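Local coordinates for alcohol dehydrogenase IV (Corynebacterium glutamicum, PDB 3IV7), which probably acts as an NAD-dependent maleylacetate reductase of the iron-containing alcohol dehydrogenase family, at residues F313-I318 with L346-L350; V322-L326 with T338-S343; L240-I244 with V267-N271. All coordinates share one frame; numbering follows the deposited sequence.

All three contacts lie in the helical C-terminal part of the chain, on the same side of its centre. Contact 3 is fully buried and joins helices 240-250 and 256-271, while contacts 1 and 2 are partly buried and share helix 339-351. In contact 1 a loop and the first residue of helix 318-326 close against that helix by apolar packing alone. Contact 2 sets helix 318-326 across its first turn and adds an exposed salt bridge to an apolar centre. Contact 3 is apolar across its interface, with its polar groups bonded to other parts of the fold. I244 ties the three together, since it packs on L342 of contact 2 and L346 of contact 1.

Contact 1. Residues F313-I318 with L346-L350; sequences FEASGI and LEAAL
The F313 ring meets the isobutyl end of L350 obliquely, with CD2 of F313 3.7 Å from CD1 of L350, and the two side chains cross at about a right angle. F313 also meets the ring of F252 edge-to-face. L350 CD1 comes to 3.2 Å from the backbone O of F313 as well, which marks tight packing. L350 spreads its two methyl groups along the loop because chi1 (174°) carries CG away from its own N: CD1 takes F313, while CD2 lies 3.6 Å from A315 N and 3.9 Å from A315 CB. One leucine thus touches F313 and A315, on the two sides of E314; the turn that follows has backbone bonds from G317 N to E314 O and from I318 N to A315 O. Further along, I318 and L346 lie alongside each other, running opposite ways, with CG2 of I318 4.0 Å from CB of L346. The other branch of I318 reaches on to E347, where CD1 rests 3.8 Å from CG in the aliphatic part of the glutamate. The contact thus seats the loop leading into helix 318-326 on one side of helix 339-351. Around it, L346 also packs on A321 and V322 of helix 318-326 and on I244 of helix 240-250, F313 touches L248 of that same helix, and A349 leans on Y266 of helix 256-271.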
loop_
_atom_site.group_PDB
_atom_site.type_symbol
_atom_site.label_atom_id
_atom_site.label_comp_id
_atom_site.label_asym_id
_atom_site.label_seq_id
_atom_site.Cartn_x
_atom_site.Cartn_y
_atom_site.Cartn_z
ATOM N N PHE A 313 36.511 2.665 8.899
ATOM C CA PHE A 313 36.076 2.187 10.207
ATOM C C PHE A 313 37.158 1.279 10.765
ATOM O O PHE A 313 37.816 0.601 10.024
ATOM C CB PHE A 313 34.746 1.440 10.076
ATOM C CG PHE A 313 34.109 1.126 11.382
ATOM C CD1 PHE A 313 33.836 2.141 12.291
ATOM C CD2 PHE A 313 33.755 -0.174 11.703
ATOM C CE1 PHE A 313 33.258 1.852 13.524
ATOM C CE2 PHE A 313 33.145 -0.478 12.951
ATOM C CZ PHE A 313 32.901 0.526 13.849
ATOM N N GLU A 314 37.386 1.341 12.072
ATOM C CA GLU A 314 38.397 0.519 12.722
ATOM C C GLU A 314 37.798 -0.201 13.932
ATOM O O GLU A 314 36.778 0.238 14.487
ATOM C CB GLU A 314 39.579 1.390 13.186
ATOM C CG GLU A 314 40.005 2.440 12.169
ATOM C CD GLU A 314 41.344 3.009 12.470
ATOM O OE1 GLU A 314 41.485 3.700 13.505
ATOM O OE2 GLU A 314 42.266 2.787 11.663
ATOM N N ALA A 315 38.439 -1.301 14.329
ATOM C CA ALA A 315 38.013 -2.092 15.475
ATOM C C ALA A 315 37.904 -1.253 16.737
ATOM O O ALA A 315 37.034 -1.485 17.570
ATOM C CB ALA A 315 39.001 -3.261 15.717
ATOM N N SER A 316 38.822 -0.299 16.893
ATOM C CA SER A 316 38.870 0.515 18.089
ATOM C C SER A 316 37.594 1.346 18.274
ATOM O O SER A 316 37.315 1.776 19.362
ATOM C CB SER A 316 40.108 1.439 18.066
ATOM O OG SER A 316 40.039 2.318 16.961
ATOM N N GLY A 317 36.863 1.577 17.200
ATOM C CA GLY A 317 35.583 2.314 17.243
ATOM C C GLY A 317 34.323 1.481 17.520
ATOM O O GLY A 317 33.244 2.038 17.758
ATOM N N ILE A 318 34.448 0.160 17.514
ATOM C CA ILE A 318 33.283 -0.730 17.733
ATOM C C ILE A 318 32.653 -0.588 19.159
ATOM O O ILE A 318 31.436 -0.572 19.299
ATOM C CB ILE A 318 33.667 -2.182 17.485
ATOM C CG1 ILE A 318 33.942 -2.406 15.993
ATOM C CG2 ILE A 318 32.572 -3.148 18.001
ATOM C CD1 ILE A 318 34.619 -3.753 15.690
ATOM N N LEU A 346 29.652 -6.265 14.399
ATOM C CA LEU A 346 30.430 -5.175 13.817
ATOM C C LEU A 346 31.881 -5.608 13.427
ATOM O O LEU A 346 32.447 -5.066 12.492
ATOM C CB LEU A 346 30.455 -3.968 14.747
ATOM C CG LEU A 346 29.148 -3.177 14.826
ATOM C CD1 LEU A 346 29.300 -1.988 15.802
ATOM C CD2 LEU A 346 28.734 -2.705 13.468
ATOM N N GLU A 347 32.461 -6.568 14.158
ATOM C CA GLU A 347 33.779 -7.131 13.785
ATOM C C GLU A 347 33.694 -7.829 12.450
ATOM O O GLU A 347 34.589 -7.708 11.628
ATOM C CB GLU A 347 34.269 -8.144 14.817
ATOM C CG GLU A 347 34.668 -7.572 16.103
ATOM C CD GLU A 347 34.835 -8.638 17.170
ATOM O OE1 GLU A 347 35.214 -9.789 16.821
ATOM O OE2 GLU A 347 34.575 -8.327 18.349
ATOM N N ALA A 348 32.618 -8.573 12.241
ATOM C CA ALA A 348 32.406 -9.282 10.970
ATOM C C ALA A 348 32.250 -8.308 9.811
ATOM O O ALA A 348 32.831 -8.517 8.739
ATOM C CB ALA A 348 31.185 -10.205 11.061
ATOM N N ALA A 349 31.454 -7.256 10.019
ATOM C CA ALA A 349 31.229 -6.244 8.993
ATOM C C ALA A 349 32.502 -5.445 8.722
ATOM O O ALA A 349 32.736 -5.032 7.604
ATOM C CB ALA A 349 30.095 -5.314 9.381
ATOM N N LEU A 350 33.300 -5.219 9.761
ATOM C CA LEU A 350 34.542 -4.499 9.634
ATOM C C LEU A 350 35.458 -5.142 8.628
ATOM O O LEU A 350 36.009 -4.456 7.770
ATOM C CB LEU A 350 35.262 -4.437 10.975
ATOM C CG LEU A 350 36.672 -3.813 10.970
ATOM C CD1 LEU A 350 36.630 -2.314 10.605
ATOM C CD2 LEU A 350 37.340 -4.050 12.314
#

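Contact 2. Residues V322-L326 with T338-S343; sequences VDVTL and TRENLS
V322 lies over one face of the R339 guanidinium, its CG1 3.6 Å from NH1, while the carboxylate of D323 approaches at the edge. NH2 of R339 gives a weak hydrogen bond to OD1 of D323 (3.0 Å, 140° at the hydrogen) within a salt bridge, the two planes turned 57° apart. A bend at chi3 brings the arginine's end back over helix 318-326. The other branch of V322, CG2, packs between L342 and S343, 3.5 Å from S343 OG. L326 straddles the start of helix 339-351: CD2 lies 3.6 Å from R339 N, and CD1 meets L342 CD2 at 3.8 Å. T325 is set square to L342, its hydroxyl bonded to T247 and A321. The two helices follow each other in the chain through a non-helical connection, their short segments crossing at 113°, and a capping box of T338 and N341 starts the second, N341 N bonding to T338 OG1 at 3.0 Å. S343 OG (2.8 Å) and S343 N reach R339 O from opposite faces of its plane. An interior of V322, L326, L342 and the T325 methyl is thus bordered by an exposed ion pair that probably contributes water-softened charge attraction more than a directional bond.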
loop_
_atom_site.group_PDB
_atom_site.type_symbol
_atom_site.label_atom_id
_atom_site.label_comp_id
_atom_site.label_asym_id
_atom_site.label_seq_id
_atom_site.Cartn_x
_atom_site.Cartn_y
_atom_site.Cartn_z
ATOM N N VAL A 322 28.789 0.350 19.601
ATOM C CA VAL A 322 27.940 -0.512 20.405
ATOM C C VAL A 322 27.296 0.248 21.553
ATOM O O VAL A 322 26.086 0.135 21.776
ATOM C CB VAL A 322 28.722 -1.672 20.945
ATOM C CG1 VAL A 322 27.956 -2.359 22.015
ATOM C CG2 VAL A 322 29.086 -2.630 19.777
ATOM N N ASP A 323 28.089 1.047 22.257
ATOM C CA ASP A 323 27.549 1.938 23.307
ATOM C C ASP A 323 26.349 2.738 22.868
ATOM O O ASP A 323 25.356 2.774 23.564
ATOM C CB ASP A 323 28.587 2.929 23.764
ATOM C CG ASP A 323 29.122 2.598 25.030
ATOM O OD1 ASP A 323 28.349 2.647 26.021
ATOM O OD2 ASP A 323 30.309 2.270 25.076
ATOM N N VAL A 324 26.499 3.422 21.736
ATOM C CA VAL A 324 25.493 4.305 21.195
ATOM C C VAL A 324 24.257 3.603 20.639
ATOM O O VAL A 324 23.159 4.172 20.622
ATOM C CB VAL A 324 26.099 5.127 20.054
ATOM C CG1 VAL A 324 25.004 5.868 19.290
ATOM C CG2 VAL A 324 27.147 6.087 20.612
ATOM N N THR A 325 24.437 2.384 20.171
ATOM C CA THR A 325 23.391 1.668 19.470
ATOM C C THR A 325 22.592 0.690 20.317
ATOM O O THR A 325 21.405 0.467 20.059
ATOM C CB THR A 325 23.989 0.871 18.319
ATOM O OG1 THR A 325 24.636 1.766 17.425
ATOM C CG2 THR A 325 22.884 0.091 17.570
ATOM N N LEU A 326 23.236 0.087 21.294
ATOM C CA LEU A 326 22.623 -0.985 22.044
ATOM C C LEU A 326 21.258 -0.545 22.593
ATOM O O LEU A 326 20.251 -1.213 22.349
ATOM C CB LEU A 326 23.552 -1.474 23.158
ATOM C CG LEU A 326 23.401 -2.917 23.659
ATOM C CD1 LEU A 326 23.397 -3.921 22.519
ATOM C CD2 LEU A 326 24.536 -3.229 24.639
ATOM N N THR A 338 23.192 -8.207 22.628
ATOM C CA THR A 338 24.055 -7.908 23.764
ATOM C C THR A 338 25.241 -7.067 23.316
ATOM O O THR A 338 25.464 -6.840 22.114
ATOM C CB THR A 338 24.575 -9.186 24.422
ATOM O OG1 THR A 338 25.364 -9.918 23.487
ATOM C CG2 THR A 338 23.418 -10.051 24.885
ATOM N N ARG A 339 25.970 -6.559 24.287
ATOM C CA ARG A 339 27.144 -5.803 24.007
ATOM C C ARG A 339 28.155 -6.701 23.263
ATOM O O ARG A 339 28.727 -6.277 22.269
ATOM C CB ARG A 339 27.729 -5.243 25.291
ATOM C CG ARG A 339 29.016 -4.520 25.102
ATOM C CD ARG A 339 29.441 -3.802 26.379
ATOM N NE ARG A 339 28.695 -2.568 26.585
ATOM C CZ ARG A 339 28.906 -1.429 25.909
ATOM N NH1 ARG A 339 29.825 -1.361 24.929
ATOM N NH2 ARG A 339 28.180 -0.356 26.194
ATOM N N GLU A 340 28.272 -7.971 23.677
ATOM C CA GLU A 340 29.213 -8.905 23.028
ATOM C C GLU A 340 28.797 -9.267 21.592
ATOM O O GLU A 340 29.622 -9.210 20.680
ATOM C CB GLU A 340 29.395 -10.209 23.830
ATOM C CG GLU A 340 29.964 -10.049 25.226
ATOM C CD GLU A 340 28.932 -9.594 26.242
ATOM O OE1 GLU A 340 27.773 -9.314 25.846
ATOM O OE2 GLU A 340 29.275 -9.514 27.429
ATOM N N ASN A 341 27.530 -9.633 21.374
ATOM C CA ASN A 341 27.165 -10.100 20.054
ATOM C C ASN A 341 27.022 -8.982 19.025
ATOM O O ASN A 341 27.282 -9.207 17.851
ATOM C CB ASN A 341 25.994 -11.128 20.050
ATOM C CG ASN A 341 24.652 -10.537 20.447
ATOM O OD1 ASN A 341 24.429 -9.341 20.381
ATOM N ND2 ASN A 341 23.732 -11.417 20.868
ATOM N N LEU A 342 26.676 -7.772 19.471
ATOM C CA LEU A 342 26.683 -6.622 18.586
ATOM C C LEU A 342 28.135 -6.264 18.239
ATOM O O LEU A 342 28.425 -5.899 17.113
ATOM C CB LEU A 342 25.962 -5.426 19.206
ATOM C CG LEU A 342 25.708 -4.212 18.319
ATOM C CD1 LEU A 342 24.936 -4.562 17.001
ATOM C CD2 LEU A 342 24.932 -3.135 19.118
ATOM N N SER A 343 29.037 -6.372 19.210
ATOM C CA SER A 343 30.469 -6.177 18.929
ATOM C C SER A 343 30.947 -7.202 17.898
ATOM O O SER A 343 31.674 -6.860 16.994
ATOM C CB SER A 343 31.311 -6.281 20.203
ATOM O OG SER A 343 31.055 -5.186 21.054
#

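Contact 3. Residues L240-I244 with V267-N271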
loop_
_atom_site.group_PDB
_atom_site.type_symbol
_atom_site.label_atom_id
_atom_site.label_comp_id
_atom_site.label_asym_id
_atom_site.label_seq_id
_atom_site.Cartn_x
_atom_site.Cartn_y
_atom_site.Cartn_z
ATOM N N LEU A 240 17.130 -3.270 13.808
ATOM C CA LEU A 240 18.574 -3.343 14.158
ATOM C C LEU A 240 19.501 -2.752 13.082
ATOM O O LEU A 240 20.405 -1.974 13.400
ATOM C CB LEU A 240 18.976 -4.794 14.431
ATOM C CG LEU A 240 20.455 -5.096 14.793
ATOM C CD1 LEU A 240 20.882 -4.372 16.068
ATOM C CD2 LEU A 240 20.677 -6.584 14.932
ATOM N N HIS A 241 19.291 -3.138 11.819
ATOM C CA HIS A 241 20.150 -2.683 10.731
ATOM C C HIS A 241 20.216 -1.197 10.672
ATOM O O HIS A 241 21.303 -0.628 10.611
ATOM C CB HIS A 241 19.690 -3.211 9.368
ATOM C CG HIS A 241 20.369 -2.550 8.216
ATOM N ND1 HIS A 241 21.508 -3.055 7.640
ATOM C CD2 HIS A 241 20.079 -1.406 7.543
ATOM C CE1 HIS A 241 21.893 -2.256 6.661
ATOM N NE2 HIS A 241 21.044 -1.248 6.584
ATOM N N HIS A 242 19.056 -0.548 10.697
ATOM C CA HIS A 242 19.004 0.896 10.572
ATOM C C HIS A 242 19.590 1.589 11.774
ATOM O O HIS A 242 20.197 2.637 11.633
ATOM C CB HIS A 242 17.560 1.377 10.295
ATOM C CG HIS A 242 17.049 0.957 8.963
ATOM N ND1 HIS A 242 16.545 -0.303 8.727
ATOM C CD2 HIS A 242 17.030 1.604 7.770
ATOM C CE1 HIS A 242 16.218 -0.404 7.448
ATOM N NE2 HIS A 242 16.495 0.740 6.850
ATOM N N LYS A 243 19.391 1.032 12.957
ATOM C CA LYS A 243 19.973 1.633 14.169
ATOM C C LYS A 243 21.510 1.602 14.071
ATOM O O LYS A 243 22.159 2.592 14.331
ATOM C CB LYS A 243 19.512 0.900 15.420
ATOM C CG LYS A 243 18.012 0.993 15.741
ATOM C CD LYS A 243 17.487 2.416 15.673
ATOM C CE LYS A 243 16.008 2.479 16.064
ATOM N NZ LYS A 243 15.547 3.883 16.150
ATOM N N ILE A 244 22.067 0.457 13.657
ATOM C CA ILE A 244 23.506 0.332 13.456
ATOM C C ILE A 244 23.989 1.370 12.426
ATOM O O ILE A 244 24.909 2.160 12.701
ATOM C CB ILE A 244 23.880 -1.060 12.959
ATOM C CG1 ILE A 244 23.694 -2.098 14.067
ATOM C CG2 ILE A 244 25.315 -1.065 12.448
ATOM C CD1 ILE A 244 23.822 -3.526 13.599
ATOM N N VAL A 267 23.386 -8.308 9.531
ATOM C CA VAL A 267 22.137 -8.235 10.319
ATOM C C VAL A 267 21.204 -9.349 9.883
ATOM O O VAL A 267 20.557 -9.977 10.713
ATOM C CB VAL A 267 21.463 -6.917 10.208
ATOM C CG1 VAL A 267 20.158 -6.936 11.010
ATOM C CG2 VAL A 267 22.412 -5.781 10.696
ATOM N N LEU A 268 21.184 -9.649 8.591
ATOM C CA LEU A 268 20.373 -10.767 8.117
ATOM C C LEU A 268 20.858 -12.071 8.736
ATOM O O LEU A 268 20.054 -12.832 9.314
ATOM C CB LEU A 268 20.400 -10.876 6.618
ATOM C CG LEU A 268 19.563 -12.009 6.038
ATOM C CD1 LEU A 268 18.087 -11.908 6.523
ATOM C CD2 LEU A 268 19.658 -11.960 4.537
ATOM N N ALA A 269 22.158 -12.340 8.614
ATOM C CA ALA A 269 22.755 -13.560 9.178
ATOM C C ALA A 269 22.460 -13.683 10.650
ATOM O O ALA A 269 22.142 -14.761 11.136
ATOM C CB ALA A 269 24.263 -13.565 8.951
ATOM N N PHE A 270 22.561 -12.560 11.353
ATOM C CA PHE A 270 22.379 -12.490 12.809
ATOM C C PHE A 270 20.938 -12.806 13.245
ATOM O O PHE A 270 20.729 -13.597 14.156
ATOM C CB PHE A 270 22.760 -11.074 13.288
ATOM C CG PHE A 270 22.602 -10.850 14.777
ATOM C CD1 PHE A 270 23.618 -11.196 15.653
ATOM C CD2 PHE A 270 21.488 -10.199 15.280
ATOM C CE1 PHE A 270 23.483 -10.970 17.026
ATOM C CE2 PHE A 270 21.354 -9.952 16.658
ATOM C CZ PHE A 270 22.342 -10.343 17.520
ATOM N N ASN A 271 19.959 -12.164 12.595
ATOM C CA ASN A 271 18.522 -12.299 12.980
ATOM C C ASN A 271 17.728 -13.449 12.351
ATOM O O ASN A 271 16.670 -13.826 12.875
ATOM C CB ASN A 271 17.775 -11.015 12.648
ATOM C CG ASN A 271 17.843 -10.016 13.739
ATOM O OD1 ASN A 271 18.227 -10.330 14.874
ATOM N ND2 ASN A 271 17.414 -8.796 13.438
#
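V267 faces H241 and L240 across the contact and accepts at its backbone O the bond from N271 N (2.9 Å) that fixes this last turn of helix 256-271. Its two methyls divide the opposing helix between them. CG2 lies 3.8 Å from H241 CA, at the imidazole edge near its plane, and meets I244 CD1 tip to tip at 3.9 Å. The first torsion of V267 (chi1 178°) points CG1 to L240, where it sits 4.0 Å from CD2. That same leucine methyl touches the F270 ring obliquely, 3.7 Å from CD2, the two side chains roughly perpendicular. N271 closes the row, its amide bonded through ND2 to N333. The short segments cross at 137°, their axes 11.0 Å apart, bridged by the side chains of L240, H241, I244, V267 and F270. H241 turns its polar end away from this interface: NE2 bonds to H260, and CD2 lies over one face of the H242 ring, bonded to D180 and H177. Apolar groups join the two helices, while H241 NE2, both nitrogens of H242 and the N271 amide find partners elsewhere. The aliphatic packing borders this histidine cluster, consistent with a family whose metal site is lined by histidines.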